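Local coordinates for protein endo-b-1,4-glucanase (Nasutitermes takasagoensis, PDB 1KS8) that probably cuts internal beta-1,4-glucosidic linkages in cellulose and related beta-glucans, as a termite family 9 glycosyl hydrolase with an (alpha/alpha)6 catalytic domain, at residues Q41-Q46 against A139-T144; Y114-Q119 against D197-A202. All coordinates share one frame; numbering follows the deposited sequence.

Interaction 1: residues Q41-Q46 against A139-T144; sequences QGDQGQ and AYKIDT
The carboxylate of Asp43, the flat group that meets Lys141, has the hydroxyl of Tyr114 over one face and two waters around the rest. One water lies at its edge, donating to Asp43 OD1 and to the carbonyl oxygen of Ala139. The other, displaced from the plane to the side opposite Tyr114 OH, donates to Asp43 OD2 and accepts from Ala139 N. Lys141 NZ stands out of the plane toward the tyrosine face. It forms a salt bridge with Asp43 OD1 that is long at 3.3 Å, and the hydrogen bond within it is weak. Lys141 CG lies in the crowded position between the backbone N and the carbonyl carbon (chi1 67°); beyond it the chain runs straight until a bend at chi4 of -58° places the ammonium group.

The contact illustrates how the outer side of an edge strand can be served without a further strand: strand 139-142 bonds to 113-117 through Tyr140 and Ile142, whereas the backbone N and O of Ala139 reach the loop 41-46 by way of water. This loop lies between helix 5-18 and strand 60-61, at the surface of the family 9 domain.

The remaining contact is small: the methyl of Ala139 packs against the loop backbone, its CB 3.3 Å from Gln41 O and 4.2 Å from Gly42 CA. A type I turn from Gly42 to Gly45 shapes the loop and has the bond pattern of a G1 bulge: Gly45 N reaches Gly42 O at 2.9 Å, and Gly42 N reaches Gln46 O at 2.8 Å. At Gly45 (phi 90°) a side chain would press on the preceding carbonyl oxygen. Asp43, the second residue of this turn, has its backbone N bonded to Tyr114 OH, the same hydroxyl that covers its carboxylate.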
ATOM      1  N   GLN A  41       8.730  10.550 -17.719  1.00  7.93           N
ATOM      2  CA  GLN A  41      10.150  10.306 -17.933  1.00  8.54           C
ATOM      3  C   GLN A  41      11.062  11.053 -16.972  1.00  9.13           C
ATOM      4  O   GLN A  41      10.669  12.060 -16.376  1.00  8.64           O
ATOM      5  CB  GLN A  41      10.502  10.688 -19.369  1.00  8.78           C
ATOM      6  CG  GLN A  41      10.328  12.171 -19.662  1.00 11.09           C
ATOM      7  CD  GLN A  41      10.268  12.463 -21.145  1.00 12.70           C
ATOM      8  OE1 GLN A  41       9.231  12.274 -21.786  1.00 16.07           O
ATOM      9  NE2 GLN A  41      11.383  12.911 -21.706  1.00 11.87           N
ATOM     10  N   GLY A  42      12.288  10.552 -16.842  1.00  8.72           N
ATOM     11  CA  GLY A  42      13.271  11.156 -15.961  1.00  9.66           C
ATOM     12  C   GLY A  42      13.936  12.383 -16.555  1.00  8.92           C
ATOM     13  O   GLY A  42      13.608  12.808 -17.664  1.00  9.83           O
ATOM     14  N   ASP A  43      14.888  12.945 -15.818  1.00  9.80           N
ATOM     15  CA  ASP A  43      15.582  14.149 -16.254  1.00 10.57           C
ATOM     16  C   ASP A  43      16.404  13.988 -17.532  1.00 10.11           C
ATOM     17  O   ASP A  43      16.662  14.972 -18.225  1.00 10.99           O
ATOM     18  CB  ASP A  43      16.446  14.681 -15.107  1.00 12.38           C
ATOM     19  CG  ASP A  43      15.611  15.124 -13.911  1.00 13.05           C
ATOM     20  OD1 ASP A  43      16.193  15.450 -12.856  1.00 19.61           O
ATOM     21  OD2 ASP A  43      14.366  15.151 -14.026  1.00 18.49           O
ATOM     22  N   GLN A  44      16.811  12.760 -17.845  1.00 10.44           N
ATOM     23  CA  GLN A  44      17.567  12.502 -19.069  1.00 10.29           C
ATOM     24  C   GLN A  44      16.659  11.853 -20.107  1.00 10.51           C
ATOM     25  O   GLN A  44      17.114  11.400 -21.156  1.00  9.89           O
ATOM     26  CB  GLN A  44      18.770  11.589 -18.802  1.00 11.84           C
ATOM     27  CG  GLN A  44      19.985  12.312 -18.241  1.00 16.54           C
ATOM     28  CD  GLN A  44      19.805  12.730 -16.802  1.00 18.89           C
ATOM     29  OE1 GLN A  44      20.327  13.759 -16.371  1.00 22.84           O
ATOM     30  NE2 GLN A  44      19.079  11.924 -16.041  1.00 19.14           N
ATOM     31  N   GLY A  45      15.366  11.808 -19.808  1.00  8.98           N
ATOM     32  CA  GLY A  45      14.421  11.209 -20.730  1.00  8.90           C
ATOM     33  C   GLY A  45      14.216   9.723 -20.509  1.00  6.67           C
ATOM     34  O   GLY A  45      13.623   9.050 -21.353  1.00  8.61           O
ATOM     35  N   GLN A  46      14.703   9.204 -19.383  1.00  7.25           N
ATOM     36  CA  GLN A  46      14.538   7.788 -19.077  1.00  8.01           C
ATOM     37  C   GLN A  46      13.055   7.464 -18.965  1.00  8.80           C
ATOM     38  O   GLN A  46      12.276   8.246 -18.426  1.00  9.47           O
ATOM     39  CB  GLN A  46      15.207   7.423 -17.749  1.00  9.40           C
ATOM     40  CG  GLN A  46      16.696   7.712 -17.655  1.00 11.09           C
ATOM     41  CD  GLN A  46      16.998   9.028 -16.966  1.00  9.43           C
ATOM     42  OE1 GLN A  46      18.009   9.154 -16.273  1.00 11.31           O
ATOM     43  NE2 GLN A  46      16.132  10.017 -17.155  1.00  6.85           N
ATOM     44  N   ALA A 139       9.523  14.965 -12.901  1.00  8.76           N
ATOM     45  CA  ALA A 139       9.958  13.765 -12.205  1.00  8.60           C
ATOM     46  C   ALA A 139      11.002  14.223 -11.198  1.00  9.02           C
ATOM     47  O   ALA A 139      11.900  15.001 -11.533  1.00 10.86           O
ATOM     48  CB  ALA A 139      10.561  12.767 -13.186  1.00 10.16           C
ATOM     49  N   TYR A 140      10.874  13.756  -9.961  1.00  7.89           N
ATOM     50  CA  TYR A 140      11.794  14.137  -8.898  1.00  7.76           C
ATOM     51  C   TYR A 140      12.550  12.913  -8.401  1.00  7.82           C
ATOM     52  O   TYR A 140      11.985  11.822  -8.302  1.00  7.60           O
ATOM     53  CB  TYR A 140      11.017  14.769  -7.741  1.00  7.72           C
ATOM     54  CG  TYR A 140      10.146  15.944  -8.135  1.00  9.06           C
ATOM     55  CD1 TYR A 140      10.684  17.054  -8.784  1.00  9.39           C
ATOM     56  CD2 TYR A 140       8.785  15.956  -7.833  1.00  9.56           C
ATOM     57  CE1 TYR A 140       9.887  18.151  -9.121  1.00 10.61           C
ATOM     58  CE2 TYR A 140       7.981  17.045  -8.164  1.00  9.53           C
ATOM     59  CZ  TYR A 140       8.537  18.136  -8.805  1.00  9.66           C
ATOM     60  OH  TYR A 140       7.737  19.215  -9.122  1.00 12.31           O
ATOM     61  N   LYS A 141      13.823  13.099  -8.073  1.00  8.67           N
ATOM     62  CA  LYS A 141      14.647  11.990  -7.624  1.00  9.35           C
ATOM     63  C   LYS A 141      15.462  12.280  -6.373  1.00  8.74           C
ATOM     64  O   LYS A 141      15.611  13.430  -5.951  1.00  9.69           O
ATOM     65  CB  LYS A 141      15.623  11.607  -8.738  1.00 11.21           C
ATOM     66  CG  LYS A 141      16.667  12.688  -9.020  1.00 12.04           C
ATOM     67  CD  LYS A 141      17.618  12.283 -10.138  1.00 14.26           C
ATOM     68  CE  LYS A 141      18.783  13.254 -10.258  1.00 18.78           C
ATOM     69  NZ  LYS A 141      18.331  14.644 -10.515  1.00 22.82           N
ATOM     70  N   ILE A 142      15.970  11.207  -5.781  1.00  8.63           N
ATOM     71  CA  ILE A 142      16.864  11.314  -4.645  1.00  8.99           C
ATOM     72  C   ILE A 142      18.180  10.774  -5.206  1.00 10.15           C
ATOM     73  O   ILE A 142      18.182   9.982  -6.156  1.00  9.89           O
ATOM     74  CB  ILE A 142      16.420  10.459  -3.420  1.00  8.68           C
ATOM     75  CG1 ILE A 142      16.104   9.022  -3.838  1.00  9.03           C
ATOM     76  CG2 ILE A 142      15.222  11.109  -2.741  1.00 10.34           C
ATOM     77  CD1 ILE A 142      15.826   8.096  -2.658  1.00  9.36           C
ATOM     78  N   ASP A 143      19.294  11.238  -4.656  1.00 10.52           N
ATOM     79  CA  ASP A 143      20.611  10.793  -5.095  1.00 11.55           C
ATOM     80  C   ASP A 143      21.594  10.987  -3.948  1.00 12.26           C
ATOM     81  O   ASP A 143      21.184  11.263  -2.825  1.00 11.06           O
ATOM     82  CB  ASP A 143      21.069  11.557  -6.349  1.00 13.03           C
ATOM     83  CG  ASP A 143      20.924  13.060  -6.219  1.00 14.53           C
ATOM     84  OD1 ASP A 143      21.212  13.603  -5.136  1.00 14.93           O
ATOM     85  OD2 ASP A 143      20.531  13.704  -7.217  1.00 18.13           O
ATOM     86  N   THR A 144      22.887  10.848  -4.217  1.00 12.81           N
ATOM     87  CA  THR A 144      23.873  10.994  -3.151  1.00 13.99           C
ATOM     88  C   THR A 144      23.921  12.377  -2.503  1.00 14.78           C
ATOM     89  O   THR A 144      24.284  12.496  -1.335  1.00 15.98           O
ATOM     90  CB  THR A 144      25.289  10.618  -3.638  1.00 13.87           C
ATOM     91  OG1 THR A 144      25.648  11.430  -4.762  1.00 15.75           O
ATOM     92  CG2 THR A 144      25.335   9.148  -4.036  1.00 14.13           C
TER
HETATM   93  O   HOH W   1      11.455  16.204 -14.800  1.00 20.34           O
HETATM   94  O   HOH W   2      14.314  16.140 -11.105  1.00 24.93           O

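Interaction 2: residues Y114-Q119 against D197-A202; sequences YGQVGQ and DSITDA
Gln116 and Asp201 supply the one direct hydrogen bond between the two segments, with Gln116 NE2 2.9 Å from Asp201 OD1. It uses the anti lone pair of the carboxylate oxygen and has an N-H...O angle of 150°. The same Gln116 NE2 donates to Gly118 O, also at 2.9 Å and nearly straight (175°). Both acceptors lie close to the amide plane, which fixes the rotation of the group, and an extended chain with CG anti to the backbone N (chi1 -163°) carries it across.

Water-mediated bonding lies further out: a water accepts from Gln119 NE2 and donates to Asp201 OD2. Gln119 OE1 caps Ala122 N at the start of helix 120-124.

Van der Waals contacts line the inner end. Ile199, centre of an inverse gamma turn, lays CD1 3.7 Å from Gly115 CA, where a CB would clash. Two methyls meet the amide oxygen Gln116 OE1, Ala202 CB at 3.6 Å and Ile199 CG2 at 3.7 Å.

In backbone bonding, Gly115 and Gln116 both pair with Tyr140, a classic beta bulge.

An alanine in place of Gln116 would probably leave Asp201 OD1 and Gly118 O without this shared donor and open a gap beside Ile199 and Ala202. Asp201 OD1 also receives Gly120 N, so two N-H donors, one of them at a helix start, would tend to stabilise negative charge on this oxygen.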
ATOM      1  N   TYR A 114      14.165   7.721  -8.755  1.00  7.27           N
ATOM      2  CA  TYR A 114      13.077   8.667  -8.943  1.00  7.66           C
ATOM      3  C   TYR A 114      11.937   8.311  -8.003  1.00  7.86           C
ATOM      4  O   TYR A 114      11.416   7.194  -8.027  1.00  8.56           O
ATOM      5  CB  TYR A 114      12.611   8.687 -10.400  1.00  8.37           C
ATOM      6  CG  TYR A 114      13.510   9.540 -11.261  1.00  7.77           C
ATOM      7  CD1 TYR A 114      14.724   9.045 -11.746  1.00  8.62           C
ATOM      8  CD2 TYR A 114      13.187  10.870 -11.524  1.00  7.91           C
ATOM      9  CE1 TYR A 114      15.595   9.865 -12.470  1.00  8.71           C
ATOM     10  CE2 TYR A 114      14.047  11.693 -12.242  1.00  8.26           C
ATOM     11  CZ  TYR A 114      15.248  11.186 -12.710  1.00  8.27           C
ATOM     12  OH  TYR A 114      16.101  12.011 -13.404  1.00  9.89           O
ATOM     13  N   GLY A 115      11.570   9.273  -7.161  1.00  7.36           N
ATOM     14  CA  GLY A 115      10.519   9.047  -6.186  1.00  8.04           C
ATOM     15  C   GLY A 115       9.183   9.689  -6.484  1.00  6.60           C
ATOM     16  O   GLY A 115       8.243   9.554  -5.697  1.00  6.70           O
ATOM     17  N   GLN A 116       9.074  10.390  -7.606  1.00  7.74           N
ATOM     18  CA  GLN A 116       7.809  11.021  -7.938  1.00  7.19           C
ATOM     19  C   GLN A 116       7.715  11.435  -9.392  1.00  6.94           C
ATOM     20  O   GLN A 116       8.703  11.858  -9.989  1.00  7.54           O
ATOM     21  CB  GLN A 116       7.598  12.263  -7.061  1.00  7.75           C
ATOM     22  CG  GLN A 116       6.158  12.770  -7.010  1.00  8.07           C
ATOM     23  CD  GLN A 116       5.985  13.922  -6.033  1.00  6.95           C
ATOM     24  OE1 GLN A 116       6.427  13.846  -4.885  1.00  7.57           O
ATOM     25  NE2 GLN A 116       5.331  14.991  -6.478  1.00  7.03           N
ATOM     26  N   VAL A 117       6.527  11.278  -9.963  1.00  7.21           N
ATOM     27  CA  VAL A 117       6.252  11.738 -11.321  1.00  7.59           C
ATOM     28  C   VAL A 117       4.922  12.466 -11.184  1.00  7.47           C
ATOM     29  O   VAL A 117       3.924  11.889 -10.726  1.00  7.61           O
ATOM     30  CB  VAL A 117       6.111  10.604 -12.349  1.00  7.57           C
ATOM     31  CG1 VAL A 117       5.793  11.207 -13.720  1.00 11.39           C
ATOM     32  CG2 VAL A 117       7.404   9.805 -12.425  1.00 10.00           C
ATOM     33  N   GLY A 118       4.930  13.740 -11.561  1.00  7.53           N
ATOM     34  CA  GLY A 118       3.753  14.577 -11.446  1.00  7.37           C
ATOM     35  C   GLY A 118       3.951  15.483 -10.243  1.00  7.48           C
ATOM     36  O   GLY A 118       4.513  15.058  -9.231  1.00  8.92           O
ATOM     37  N   GLN A 119       3.526  16.737 -10.358  1.00  7.76           N
ATOM     38  CA  GLN A 119       3.645  17.675  -9.248  1.00  8.72           C
ATOM     39  C   GLN A 119       2.288  17.736  -8.568  1.00  7.62           C
ATOM     40  O   GLN A 119       1.259  17.748  -9.240  1.00  9.28           O
ATOM     41  CB  GLN A 119       4.017  19.075  -9.738  1.00  9.42           C
ATOM     42  CG  GLN A 119       4.184  20.052  -8.581  1.00 10.52           C
ATOM     43  CD  GLN A 119       3.883  21.488  -8.955  1.00 10.84           C
ATOM     44  OE1 GLN A 119       2.848  21.783  -9.554  1.00 11.68           O
ATOM     45  NE2 GLN A 119       4.778  22.397  -8.580  1.00 12.39           N
ATOM     46  N   ASP A 197      12.881  15.805   2.238  1.00 11.72           N
ATOM     47  CA  ASP A 197      13.732  16.979   2.406  1.00 12.01           C
ATOM     48  C   ASP A 197      14.454  17.159   1.068  1.00 12.25           C
ATOM     49  O   ASP A 197      15.003  18.222   0.778  1.00 13.49           O
ATOM     50  CB  ASP A 197      14.766  16.777   3.522  1.00 13.47           C
ATOM     51  CG  ASP A 197      14.188  16.992   4.910  1.00 17.31           C
ATOM     52  OD1 ASP A 197      13.105  17.600   5.027  1.00 16.52           O
ATOM     53  OD2 ASP A 197      14.831  16.561   5.891  1.00 21.67           O
ATOM     54  N   SER A 198      14.451  16.100   0.261  1.00 10.94           N
ATOM     55  CA  SER A 198      15.079  16.113  -1.058  1.00 10.26           C
ATOM     56  C   SER A 198      14.004  16.379  -2.113  1.00 10.88           C
ATOM     57  O   SER A 198      14.114  17.316  -2.903  1.00 13.33           O
ATOM     58  CB  SER A 198      15.775  14.777  -1.322  1.00 10.78           C
ATOM     59  OG  SER A 198      16.831  14.578  -0.393  1.00 12.89           O
ATOM     60  N   ILE A 199      12.973  15.542  -2.130  1.00  9.32           N
ATOM     61  CA  ILE A 199      11.856  15.726  -3.051  1.00  9.34           C
ATOM     62  C   ILE A 199      10.888  16.548  -2.207  1.00  9.26           C
ATOM     63  O   ILE A 199       9.960  16.019  -1.590  1.00  9.41           O
ATOM     64  CB  ILE A 199      11.231  14.372  -3.451  1.00  9.37           C
ATOM     65  CG1 ILE A 199      12.275  13.527  -4.188  1.00 10.28           C
ATOM     66  CG2 ILE A 199      10.007  14.598  -4.331  1.00  9.81           C
ATOM     67  CD1 ILE A 199      11.786  12.159  -4.633  1.00  9.71           C
ATOM     68  N   THR A 200      11.131  17.853  -2.168  1.00  9.54           N
ATOM     69  CA  THR A 200      10.325  18.744  -1.348  1.00  9.74           C
ATOM     70  C   THR A 200       8.843  18.827  -1.682  1.00  9.52           C
ATOM     71  O   THR A 200       8.041  19.173  -0.818  1.00 10.62           O
ATOM     72  CB  THR A 200      10.914  20.172  -1.329  1.00 10.75           C
ATOM     73  OG1 THR A 200      10.970  20.692  -2.660  1.00 12.75           O
ATOM     74  CG2 THR A 200      12.319  20.158  -0.728  1.00 12.72           C
ATOM     75  N   ASP A 201       8.461  18.512  -2.913  1.00  8.94           N
ATOM     76  CA  ASP A 201       7.046  18.576  -3.253  1.00  9.37           C
ATOM     77  C   ASP A 201       6.265  17.588  -2.391  1.00  9.69           C
ATOM     78  O   ASP A 201       5.116  17.835  -2.032  1.00  9.62           O
ATOM     79  CB  ASP A 201       6.821  18.251  -4.729  1.00  7.88           C
ATOM     80  CG  ASP A 201       5.411  18.580  -5.183  1.00  8.83           C
ATOM     81  OD1 ASP A 201       4.682  17.667  -5.622  1.00  8.62           O
ATOM     82  OD2 ASP A 201       5.035  19.768  -5.094  1.00  9.71           O
ATOM     83  N   ALA A 202       6.907  16.475  -2.049  1.00  9.39           N
ATOM     84  CA  ALA A 202       6.266  15.431  -1.255  1.00  8.69           C
ATOM     85  C   ALA A 202       6.060  15.773   0.215  1.00  9.24           C
ATOM     86  O   ALA A 202       5.278  15.117   0.904  1.00  9.57           O
ATOM     87  CB  ALA A 202       7.069  14.134  -1.372  1.00  8.43           C
TER
HETATM   88  O   HOH W   3       6.577  21.730  -6.116  1.00 28.13           O

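The centres of interactions 1 and 2 lie about 10 Å apart, and their segments alternate along the chain: 41-46, 114-119, 139-144, 197-202. Both reach the small three-stranded antiparallel sheet, in which 113-117 is the middle strand and 139-142 an outer one. Interaction 1 joins a surface loop to the outer strand; interaction 2 is buried and joins the middle strand to the turn after helix 195-198. They meet directly, since Tyr140 O is probably hydrogen-bonded to Gly115 N and Tyr140 CB packs on Ile199 CG2. In this mainly helical (alpha/alpha)6 domain, the sheet therefore brings loops distant in sequence together.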